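Local coordinates for protein integrase (Bovine immunodeficiency virus, PDB 3KKS) that probably catalyses insertion of the reverse-transcribed viral DNA into host DNA, as retroviral integrases do, through a catalytic core of the RNase H fold, at residues H56-N61 against T80-I85. Numbering follows the deposited sequence.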
ATOM      1  N   HIS A  56       6.174   1.593  10.658  1.00 31.04           N
ATOM      2  CA  HIS A  56       6.095   3.021  10.432  1.00 31.38           C
ATOM      3  C   HIS A  56       5.139   3.285   9.281  1.00 31.81           C
ATOM      4  O   HIS A  56       5.228   2.647   8.230  1.00 31.50           O
ATOM      5  CB  HIS A  56       7.502   3.554  10.117  1.00 34.71           C
ATOM      6  CG  HIS A  56       7.587   5.046  10.031  1.00 36.77           C
ATOM      7  ND1 HIS A  56       8.775   5.728  10.184  1.00 37.06           N
ATOM      8  CD2 HIS A  56       6.642   5.987   9.787  1.00 36.23           C
ATOM      9  CE1 HIS A  56       8.558   7.023  10.039  1.00 38.53           C
ATOM     10  NE2 HIS A  56       7.272   7.206   9.797  1.00 37.40           N
ATOM     11  N   LEU A  57       4.226   4.229   9.488  1.00 30.55           N
ATOM     12  CA  LEU A  57       3.231   4.578   8.486  1.00 31.06           C
ATOM     13  C   LEU A  57       3.381   6.045   8.083  1.00 32.76           C
ATOM     14  O   LEU A  57       3.467   6.923   8.940  1.00 31.81           O
ATOM     15  CB  LEU A  57       1.836   4.323   9.059  1.00 30.45           C
ATOM     16  CG  LEU A  57       0.668   4.024   8.119  1.00 33.48           C
ATOM     17  CD1 LEU A  57       1.043   2.946   7.112  1.00 32.61           C
ATOM     18  CD2 LEU A  57      -0.520   3.561   8.953  1.00 34.13           C
ATOM     19  N   HIS A  58       3.417   6.304   6.779  1.00 32.92           N
ATOM     20  CA  HIS A  58       3.564   7.664   6.265  1.00 33.09           C
ATOM     21  C   HIS A  58       2.465   7.983   5.250  1.00 33.70           C
ATOM     22  O   HIS A  58       1.937   7.084   4.596  1.00 32.54           O
ATOM     23  CB  HIS A  58       4.932   7.816   5.596  1.00 34.99           C
ATOM     24  CG  HIS A  58       5.261   9.222   5.191  1.00 35.88           C
ATOM     25  ND1 HIS A  58       5.488  10.226   6.111  1.00 37.53           N
ATOM     26  CD2 HIS A  58       5.402   9.787   3.974  1.00 37.03           C
ATOM     27  CE1 HIS A  58       5.755  11.351   5.470  1.00 36.20           C
ATOM     28  NE2 HIS A  58       5.709  11.113   4.173  1.00 37.05           N
ATOM     29  N   SER A  59       2.120   9.262   5.125  1.00 33.02           N
ATOM     30  CA  SER A  59       1.095   9.703   4.179  1.00 33.44           C
ATOM     31  C   SER A  59       1.086  11.227   4.065  1.00 35.82           C
ATOM     32  O   SER A  59       1.922  11.903   4.665  1.00 35.39           O
ATOM     33  CB  SER A  59      -0.277   9.240   4.639  1.00 30.53           C
ATOM     34  OG  SER A  59      -0.575   9.787   5.905  1.00 30.73           O
ATOM     35  N   ASP A  60       0.145  11.766   3.293  1.00 38.34           N
ATOM     36  CA  ASP A  60       0.043  13.212   3.159  1.00 40.94           C
ATOM     37  C   ASP A  60      -0.857  13.741   4.264  1.00 42.35           C
ATOM     38  O   ASP A  60      -1.379  12.976   5.070  1.00 41.69           O
ATOM     39  CB  ASP A  60      -0.509  13.624   1.785  1.00 41.50           C
ATOM     40  CG  ASP A  60      -1.875  13.032   1.488  1.00 44.61           C
ATOM     41  OD1 ASP A  60      -2.768  13.102   2.353  1.00 44.13           O
ATOM     42  OD2 ASP A  60      -2.060  12.502   0.370  1.00 47.22           O
ATOM     43  N   ASN A  61      -1.043  15.055   4.283  1.00 44.43           N
ATOM     44  CA  ASN A  61      -1.851  15.721   5.293  1.00 46.06           C
ATOM     45  C   ASN A  61      -3.352  15.577   5.084  1.00 46.86           C
ATOM     46  O   ASN A  61      -4.144  16.305   5.687  1.00 47.44           O
ATOM     47  CB  ASN A  61      -1.475  17.201   5.336  1.00 48.24           C
ATOM     48  CG  ASN A  61      -1.196  17.680   6.736  1.00 50.82           C
ATOM     49  OD1 ASN A  61      -0.551  16.982   7.521  1.00 52.05           O
ATOM     50  ND2 ASN A  61      -1.663  18.884   7.059  1.00 52.70           N
ATOM     51  N   THR A  80       4.723   3.946  14.262  1.00 32.77           N
ATOM     52  CA  THR A  80       5.201   5.312  14.154  1.00 34.00           C
ATOM     53  C   THR A  80       4.482   5.924  12.964  1.00 34.72           C
ATOM     54  O   THR A  80       4.441   5.332  11.890  1.00 36.08           O
ATOM     55  CB  THR A  80       6.704   5.351  13.907  1.00 32.89           C
ATOM     56  OG1 THR A  80       7.365   4.613  14.937  1.00 35.12           O
ATOM     57  CG2 THR A  80       7.208   6.786  13.917  1.00 35.98           C
ATOM     58  N   LYS A  81       3.899   7.099  13.157  1.00 35.43           N
ATOM     59  CA  LYS A  81       3.181   7.757  12.079  1.00 36.53           C
ATOM     60  C   LYS A  81       3.750   9.134  11.793  1.00 37.69           C
ATOM     61  O   LYS A  81       4.045   9.897  12.711  1.00 37.30           O
ATOM     62  CB  LYS A  81       1.694   7.868  12.424  1.00 35.31           C
ATOM     63  CG  LYS A  81       0.881   8.673  11.422  1.00 33.95           C
ATOM     64  CD  LYS A  81      -0.594   8.705  11.806  1.00 35.68           C
ATOM     65  CE  LYS A  81      -1.334   9.807  11.063  1.00 35.47           C
ATOM     66  NZ  LYS A  81      -1.164   9.717   9.599  1.00 38.17           N
ATOM     67  N   THR A  82       3.911   9.433  10.510  1.00 39.05           N
ATOM     68  CA  THR A  82       4.439  10.717  10.070  1.00 41.60           C
ATOM     69  C   THR A  82       3.588  11.232   8.920  1.00 43.02           C
ATOM     70  O   THR A  82       2.758  10.499   8.380  1.00 41.48           O
ATOM     71  CB  THR A  82       5.917  10.600   9.622  1.00 41.60           C
ATOM     72  OG1 THR A  82       6.045   9.596   8.607  1.00 39.98           O
ATOM     73  CG2 THR A  82       6.797  10.229  10.817  1.00 42.53           C
ATOM     74  N   THR A  83       3.800  12.490   8.550  1.00 44.68           N
ATOM     75  CA  THR A  83       3.024  13.114   7.485  1.00 48.20           C
ATOM     76  C   THR A  83       3.850  14.086   6.640  1.00 49.66           C
ATOM     77  O   THR A  83       4.963  14.460   7.008  1.00 49.23           O
ATOM     78  CB  THR A  83       1.804  13.856   8.090  1.00 48.32           C
ATOM     79  OG1 THR A  83       0.991  12.918   8.807  1.00 48.97           O
ATOM     80  CG2 THR A  83       0.961  14.508   7.005  1.00 49.33           C
ATOM     81  N   GLY A  84       3.302  14.478   5.495  1.00 51.41           N
ATOM     82  CA  GLY A  84       3.993  15.405   4.623  1.00 55.36           C
ATOM     83  C   GLY A  84       4.954  14.751   3.652  1.00 57.04           C
ATOM     84  O   GLY A  84       6.156  14.680   3.905  1.00 58.01           O
ATOM     85  N   ILE A  85       4.423  14.269   2.535  1.00 59.13           N
ATOM     86  CA  ILE A  85       5.241  13.632   1.512  1.00 60.33           C
ATOM     87  C   ILE A  85       6.243  14.661   0.974  1.00 61.05           C
ATOM     88  O   ILE A  85       5.909  15.834   0.801  1.00 60.81           O
ATOM     89  CB  ILE A  85       4.351  13.100   0.364  1.00 60.57           C
ATOM     90  CG1 ILE A  85       3.420  12.012   0.911  1.00 61.08           C
ATOM     91  CG2 ILE A  85       5.210  12.556  -0.771  1.00 60.81           C
ATOM     92  CD1 ILE A  85       2.469  11.427  -0.114  1.00 62.58           C
TER
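CG stands anti to the backbone N in both H56 (chi1 -173°) and H58 (chi1 -172°), and the rings are turned so that H56 NE2 and H58 ND1 face T82 OG1. T82 OG1 is hydrogen-bonded by H56 NE2 (2.9 Å) and, from well round its other side, by H58 ND1 (2.6 Å). Threonine suits the place because its hydroxyl can give one hydrogen bond and accept another, while histidine nitrogens can play either part. T80 lays its methyl CG2 over the centre of the H56 ring, 4.0 Å from the centroid, a CH-pi contact.

The strands that carry these side chains run parallel. L57 bonds the residues on either side of K81, through its N to T80 O (2.7 Å) and its O to T82 N (3.0 Å). Farther on, a weak bond joins G84 N to S59 O; G84 has a positive phi (87°), which glycine adopts readily.

Y87 meets both histidine rings. On the sheet's other face, buried, apolar L57 meets C74 of helix 68-76, in the helical crossover between the strands; K81 lays its aliphatic chain on I70, E71 and C74, its length carrying NZ to F65 O. Strand 56-59 lies between strand 4-12 and edge strand 80-83.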